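Local structure of probable chemoreceptor (Methyl-accepting chemotaxis) transmembrane protein (Rhizobium meliloti, 6D8V) at residues A[56-61]-A[69-74]; A[102-107]-A[112-117]. The protein senses quaternary ammonium compounds as a bacterial chemoreceptor, its sensory domain holding 1,1-dimethyl-prolinium in a pocket lined by aromatic rings. All blocks are in the same frame, centred on the assembly; numbering follows the deposited sequence.

Contacts 1 and 2 meet in one antiparallel sheet of the first PDC (Cache) sensor domain, their centres about 9 Å apart. Strand 70-75 of contact 1 runs beside strand 101-105 of contact 2. Ser-71 N and Trp-103 O lie 2.8 Å apart, a probable hydrogen bond between these neighbours. Beside it, Trp-72 CB packs on Tyr-102 CD1 at 3.6 Å. Both contacts reach the bound 1,1-dimethyl-prolinium (PBE). Contact 1 supplies Trp-72 and contact 2 supplies Tyr-102 and Phe-116, three rings around the ammonium end. On the other side of the sheet, Leu-58 of contact 1 touches Trp-103 of contact 2.

Contact 1 (A[56-61]-A[69-74]); sequences NLLKAN and FGSWFA. With PBE (1,1-dimethyl-prolinium), chain C.
Leu-58 lays its forked end over the backbone of strand 70-75, between Ser-71 and Phe-73. Its CD1 methyl rests 3.7 Å from Trp-72 C and 3.8 Å from Phe-73 CB. The Leu-58 and Phe-73 side chains cross at about a right angle, and the Phe-73 ring then leads away from the helix. Ser-71 makes the one polar link. Its OG gives a weak hydrogen bond to Leu-58 O, 3.3 Å long, though the position of this OG is not secure in the model. Asn-61 adds a light touch, its CB 4.0 Å from Ser-71 CB. The amide ND2 of Asn-61 turns to another partner, a weak bond to Ala-32 O.

Trp-72 points the other way, as alternation along a strand requires, and its ring enters the ligand pocket. CG stands between the backbone N and the carbonyl carbon (chi1 46°), which turns the indole toward the ligand. PBE CD sits over one face of the ring, 3.4 Å above the plane and offset toward the rim. PBE CD is bonded to the quaternary nitrogen of the ligand, so the contact is consistent with cation-pi attraction. The indole NE1 is hydrogen-bonded to Asp-171 OD1, which would help fix the rotation of the ring. Trp-124 meets it edge-to-face.

The contact is buried. Strand 70-75 lies between strands 101-105 and 163-173 in the sheet, with helices 51-58 and 60-64 on the face opposite the ligand.

Contact 2 (A[102-107]-A[112-117]); sequences YWSKDR and QLSTFK. With PBE (1,1-dimethyl-prolinium), chain C.
The beta hairpin of strands 101-105 and 111-115 forms one wall of the ligand pocket in the PDC sensor domain. Ser-104 and Gln-112 are an antiparallel hydrogen-bonded pair. Gln-112 N donates to Ser-104 O at 2.9 Å, and Ser-104 N returns a bond to Gln-112 O. Ser-114 N gives a nearly straight bond to Tyr-102 O (171° at the hydrogen).

Trp-103 and Leu-113, a non-hydrogen-bonded pair, pack on the face turned to helix 51-58. Leu-113 CG stands over the six-membered ring of Trp-103, a CH-pi contact 4.1 Å from its centroid. Trp-103 NE1 is hydrogen-bonded to Ile-55 O.

Tyr-102 lies on the ligand face. With CG anti to the backbone N (chi1 -178°), its ring reaches the ammonium group and lies flat against one of its methyls. PBE CE sits over the ring centre, 3.5 Å above the plane, while Ser-104 CB covers the opposite face. A serine in place of Tyr-102 would probably leave the ammonium methyls without this aromatic surface and open a gap between the ligand and Ser-104. Phe-116 turns its ring edge to Tyr-102, with Phe-116 CD1 3.8 Å from Tyr-102 CB. The methyl PBE CE touches both rings, lying also over one face of Phe-116, 3.4 Å from Phe-116 CD1.

Contact 1 (A[56-61]-A[69-74])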
loop_
_atom_site.group_PDB
_atom_site.type_symbol
_atom_site.label_atom_id
_atom_site.label_comp_id
_atom_site.label_asym_id
_atom_site.label_seq_id
_atom_site.Cartn_x
_atom_site.Cartn_y
_atom_site.Cartn_z
ATOM N N ASN A 56 -3.670 20.262 9.987
ATOM C CA ASN A 56 -4.047 19.748 11.302
ATOM C C ASN A 56 -4.844 18.453 11.178
ATOM O O ASN A 56 -4.465 17.420 11.743
ATOM C CB ASN A 56 -4.850 20.799 12.074
ATOM C CG ASN A 56 -5.195 20.356 13.495
ATOM O OD1 ASN A 56 -4.529 19.498 14.073
ATOM N ND2 ASN A 56 -6.241 20.950 14.062
ATOM N N LEU A 57 -5.946 18.488 10.423
ATOM C CA LEU A 57 -6.824 17.324 10.342
ATOM C C LEU A 57 -6.111 16.120 9.737
ATOM O O LEU A 57 -6.365 14.979 10.137
ATOM C CB LEU A 57 -8.072 17.658 9.528
ATOM C CG LEU A 57 -8.920 18.818 10.029
ATOM C CD1 LEU A 57 -10.110 19.048 9.107
ATOM C CD2 LEU A 57 -9.371 18.570 11.461
ATOM N N LEU A 58 -5.232 16.349 8.758
ATOM C CA LEU A 58 -4.586 15.241 8.064
ATOM C C LEU A 58 -3.773 14.359 9.004
ATOM O O LEU A 58 -3.523 13.193 8.683
ATOM C CB LEU A 58 -3.689 15.782 6.952
ATOM C CG LEU A 58 -3.875 15.200 5.549
ATOM C CD1 LEU A 58 -2.827 15.763 4.597
ATOM C CD2 LEU A 58 -3.812 13.689 5.577
ATOM N N LYS A 59 -3.352 14.881 10.152
ATOM C CA LYS A 59 -2.549 14.088 11.072
ATOM C C LYS A 59 -3.377 13.054 11.824
ATOM O O LYS A 59 -2.808 12.109 12.386
ATOM C CB LYS A 59 -1.828 15.015 12.057
ATOM C CG LYS A 59 -0.784 14.335 12.925
ATOM C CD LYS A 59 0.038 15.365 13.690
ATOM C CE LYS A 59 0.999 14.707 14.668
ATOM N NZ LYS A 59 1.850 15.713 15.357
ATOM N N ALA A 60 -4.707 13.206 11.834
ATOM C CA ALA A 60 -5.558 12.288 12.584
ATOM C C ALA A 60 -5.415 10.855 12.095
ATOM O O ALA A 60 -5.516 9.912 12.893
ATOM C CB ALA A 60 -7.015 12.728 12.490
ATOM N N ASN A 61 -5.173 10.670 10.794
ATOM C CA ASN A 61 -5.137 9.325 10.228
ATOM C C ASN A 61 -3.946 8.516 10.725
ATOM O O ASN A 61 -3.995 7.279 10.712
ATOM C CB ASN A 61 -5.111 9.398 8.705
ATOM C CG ASN A 61 -6.464 9.136 8.089
ATOM O OD1 ASN A 61 -7.286 8.407 8.650
ATOM N ND2 ASN A 61 -6.701 9.721 6.918
ATOM N N PHE A 69 1.742 4.273 7.565
ATOM C CA PHE A 69 3.050 4.912 7.673
ATOM C C PHE A 69 2.954 6.419 7.514
ATOM O O PHE A 69 3.755 7.156 8.098
ATOM C CB PHE A 69 4.009 4.346 6.621
ATOM C CG PHE A 69 5.431 4.850 6.747
ATOM C CD1 PHE A 69 6.329 4.221 7.594
ATOM C CD2 PHE A 69 5.882 5.931 5.990
ATOM C CE1 PHE A 69 7.634 4.668 7.704
ATOM C CE2 PHE A 69 7.189 6.384 6.099
ATOM C CZ PHE A 69 8.062 5.752 6.955
ATOM N N GLY A 70 1.992 6.888 6.728
ATOM C CA GLY A 70 1.881 8.303 6.429
ATOM C C GLY A 70 0.535 8.639 5.847
ATOM O O GLY A 70 -0.174 7.778 5.308
ATOM N N SER A 71 0.180 9.920 5.958
ATOM C CA SER A 71 -1.077 10.465 5.469
ATOM C C SER A 71 -0.762 11.725 4.677
ATOM O O SER A 71 -0.012 12.585 5.155
ATOM C CB SER A 71 -2.028 10.775 6.636
ATOM O OG SER A 71 -3.339 11.083 6.195
ATOM N N TRP A 72 -1.322 11.845 3.475
ATOM C CA TRP A 72 -0.939 12.942 2.598
ATOM C C TRP A 72 -2.152 13.465 1.842
ATOM O O TRP A 72 -3.263 12.926 1.932
ATOM C CB TRP A 72 0.166 12.504 1.630
ATOM C CG TRP A 72 -0.112 11.186 0.986
ATOM C CD1 TRP A 72 0.265 9.951 1.443
ATOM C CD2 TRP A 72 -0.823 10.960 -0.234
ATOM N NE1 TRP A 72 -0.164 8.977 0.578
ATOM C CE2 TRP A 72 -0.835 9.570 -0.459
ATOM C CE3 TRP A 72 -1.446 11.797 -1.161
ATOM C CZ2 TRP A 72 -1.447 9.001 -1.569
ATOM C CZ3 TRP A 72 -2.056 11.228 -2.259
ATOM C CH2 TRP A 72 -2.050 9.846 -2.456
ATOM N N PHE A 73 -1.917 14.542 1.095
ATOM C CA PHE A 73 -2.922 15.110 0.202
ATOM C C PHE A 73 -2.223 15.909 -0.888
ATOM O O PHE A 73 -1.533 16.890 -0.592
ATOM C CB PHE A 73 -3.904 15.997 0.962
ATOM C CG PHE A 73 -4.725 16.875 0.064
ATOM C CD1 PHE A 73 -5.693 16.326 -0.758
ATOM C CD2 PHE A 73 -4.512 18.246 0.021
ATOM C CE1 PHE A 73 -6.443 17.126 -1.596
ATOM C CE2 PHE A 73 -5.262 19.052 -0.817
ATOM C CZ PHE A 73 -6.229 18.491 -1.626
ATOM N N ALA A 74 -2.410 15.502 -2.140
ATOM C CA ALA A 74 -1.942 16.260 -3.293
ATOM C C ALA A 74 -3.122 17.000 -3.905
ATOM O O ALA A 74 -4.125 16.382 -4.277
ATOM C CB ALA A 74 -1.285 15.348 -4.328
HETATM N N PBE C . 3.806 10.326 -0.738
HETATM C CD PBE C . 2.616 10.148 -1.248
HETATM C CA PBE C . 4.694 10.000 -1.927
HETATM C CB PBE C . 3.944 10.752 -3.099
HETATM C CG PBE C . 2.722 10.703 -2.787
HETATM C CE PBE C . 3.955 11.727 -0.289
HETATM C CF PBE C . 4.041 9.382 0.372
HETATM C C PBE C . 6.078 10.405 -1.832
HETATM O O PBE C . 6.773 10.473 -2.883
HETATM O OXT PBE C . 6.609 10.664 -0.719
#

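Contact 2 (A[102-107]-A[112-117])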
loop_
_atom_site.group_PDB
_atom_site.type_symbol
_atom_site.label_atom_id
_atom_site.label_comp_id
_atom_site.label_asym_id
_atom_site.label_seq_id
_atom_site.Cartn_x
_atom_site.Cartn_y
_atom_site.Cartn_z
ATOM N N TYR A 102 2.227 16.428 4.046
ATOM C CA TYR A 102 2.562 15.014 4.197
ATOM C C TYR A 102 3.025 14.743 5.623
ATOM O O TYR A 102 4.122 15.157 6.008
ATOM C CB TYR A 102 3.633 14.611 3.194
ATOM C CG TYR A 102 4.003 13.148 3.262
ATOM C CD1 TYR A 102 3.080 12.196 3.674
ATOM C CD2 TYR A 102 5.277 12.721 2.908
ATOM C CE1 TYR A 102 3.418 10.860 3.735
ATOM C CE2 TYR A 102 5.622 11.389 2.967
ATOM C CZ TYR A 102 4.693 10.461 3.381
ATOM O OH TYR A 102 5.042 9.130 3.437
ATOM N N TRP A 103 2.203 14.031 6.387
ATOM C CA TRP A 103 2.616 13.487 7.673
ATOM C C TRP A 103 3.164 12.082 7.471
ATOM O O TRP A 103 2.528 11.253 6.817
ATOM C CB TRP A 103 1.446 13.459 8.659
ATOM C CG TRP A 103 0.986 14.812 9.110
ATOM C CD1 TRP A 103 -0.092 15.508 8.647
ATOM C CD2 TRP A 103 1.589 15.631 10.121
ATOM N NE1 TRP A 103 -0.199 16.709 9.307
ATOM C CE2 TRP A 103 0.823 16.809 10.215
ATOM C CE3 TRP A 103 2.705 15.483 10.952
ATOM C CZ2 TRP A 103 1.134 17.831 11.107
ATOM C CZ3 TRP A 103 3.011 16.498 11.837
ATOM C CH2 TRP A 103 2.229 17.657 11.908
ATOM N N SER A 104 4.342 11.820 8.034
ATOM C CA SER A 104 5.016 10.541 7.864
ATOM C C SER A 104 5.791 10.221 9.132
ATOM O O SER A 104 5.934 11.056 10.028
ATOM C CB SER A 104 5.957 10.567 6.658
ATOM O OG SER A 104 6.948 11.573 6.819
ATOM N N LYS A 105 6.298 8.999 9.202
ATOM C CA LYS A 105 7.186 8.614 10.284
ATOM C C LYS A 105 8.639 8.808 9.867
ATOM O O LYS A 105 8.994 8.710 8.689
ATOM C CB LYS A 105 6.950 7.166 10.706
ATOM C CG LYS A 105 5.499 6.857 10.993
ATOM C CD LYS A 105 5.320 6.110 12.302
ATOM C CE LYS A 105 3.853 5.796 12.511
ATOM N NZ LYS A 105 3.335 4.951 11.391
ATOM N N ASP A 106 9.471 9.107 10.848
ATOM C CA ASP A 106 10.888 9.307 10.632
ATOM C C ASP A 106 11.647 8.061 11.101
ATOM O O ASP A 106 11.038 7.021 11.390
ATOM C CB ASP A 106 11.333 10.580 11.356
ATOM C CG ASP A 106 11.241 10.447 12.858
ATOM O OD1 ASP A 106 10.637 9.461 13.327
ATOM O OD2 ASP A 106 11.784 11.315 13.572
ATOM N N ARG A 107 12.979 8.165 11.196
ATOM C CA ARG A 107 13.792 7.012 11.563
ATOM C C ARG A 107 13.503 6.530 12.979
ATOM O O ARG A 107 13.678 5.343 13.269
ATOM C CB ARG A 107 15.279 7.345 11.441
ATOM C CG ARG A 107 15.633 8.395 10.410
ATOM C CD ARG A 107 15.766 9.777 11.037
ATOM N NE ARG A 107 16.331 10.738 10.094
ATOM C CZ ARG A 107 17.626 11.021 10.000
ATOM N NH1 ARG A 107 18.497 10.422 10.801
ATOM N NH2 ARG A 107 18.049 11.906 9.107
ATOM N N GLN A 112 6.444 13.582 11.422
ATOM C CA GLN A 112 7.002 14.819 10.901
ATOM C C GLN A 112 6.170 15.291 9.723
ATOM O O GLN A 112 5.509 14.494 9.048
ATOM C CB GLN A 112 8.450 14.641 10.452
ATOM C CG GLN A 112 8.584 13.550 9.410
ATOM C CD GLN A 112 9.979 13.437 8.855
ATOM O OE1 GLN A 112 10.963 13.578 9.580
ATOM N NE2 GLN A 112 10.075 13.182 7.559
ATOM N N LEU A 113 6.229 16.593 9.471
ATOM C CA LEU A 113 5.506 17.215 8.375
ATOM C C LEU A 113 6.454 17.372 7.193
ATOM O O LEU A 113 7.377 18.191 7.239
ATOM C CB LEU A 113 4.946 18.570 8.800
ATOM C CG LEU A 113 3.628 19.030 8.176
ATOM C CD1 LEU A 113 3.306 20.443 8.645
ATOM C CD2 LEU A 113 3.663 18.956 6.656
ATOM N N SER A 114 6.223 16.605 6.137
ATOM C CA SER A 114 7.072 16.646 4.960
ATOM C C SER A 114 6.365 17.402 3.834
ATOM O O SER A 114 5.365 18.093 4.046
ATOM C CB SER A 114 7.452 15.221 4.548
ATOM O OG SER A 114 7.836 14.459 5.681
ATOM N N THR A 115 6.905 17.285 2.625
ATOM C CA THR A 115 6.267 17.822 1.432
ATOM C C THR A 115 6.867 17.107 0.235
ATOM O O THR A 115 8.016 16.658 0.283
ATOM C CB THR A 115 6.445 19.338 1.303
ATOM O OG1 THR A 115 5.884 19.987 2.452
ATOM C CG2 THR A 115 5.739 19.846 0.058
ATOM N N PHE A 116 6.077 16.993 -0.829
ATOM C CA PHE A 116 6.443 16.169 -1.970
ATOM C C PHE A 116 6.062 16.880 -3.262
ATOM O O PHE A 116 5.342 17.882 -3.260
ATOM C CB PHE A 116 5.775 14.795 -1.890
ATOM C CG PHE A 116 4.280 14.855 -1.750
ATOM C CD1 PHE A 116 3.692 15.127 -0.523
ATOM C CD2 PHE A 116 3.464 14.624 -2.841
ATOM C CE1 PHE A 116 2.315 15.179 -0.395
ATOM C CE2 PHE A 116 2.090 14.671 -2.719
ATOM C CZ PHE A 116 1.513 14.952 -1.495
ATOM N N LYS A 117 6.563 16.346 -4.374
ATOM C CA LYS A 117 6.290 16.913 -5.686
ATOM C C LYS A 117 4.955 16.412 -6.223
ATOM O O LYS A 117 4.557 15.266 -5.998
ATOM C CB LYS A 117 7.407 16.567 -6.678
ATOM C CG LYS A 117 7.055 16.930 -8.120
ATOM C CD LYS A 117 8.106 16.484 -9.125
ATOM C CE LYS A 117 7.679 16.861 -10.542
ATOM N NZ LYS A 117 8.748 16.639 -11.560
HETATM N N PBE C . 3.806 10.326 -0.738
HETATM C CD PBE C . 2.616 10.148 -1.248
HETATM C CA PBE C . 4.694 10.000 -1.927
HETATM C CB PBE C . 3.944 10.752 -3.099
HETATM C CG PBE C . 2.722 10.703 -2.787
HETATM C CE PBE C . 3.955 11.727 -0.289
HETATM C CF PBE C . 4.041 9.382 0.372
HETATM C C PBE C . 6.078 10.405 -1.832
HETATM O O PBE C . 6.773 10.473 -2.883
HETATM O OXT PBE C . 6.609 10.664 -0.719
#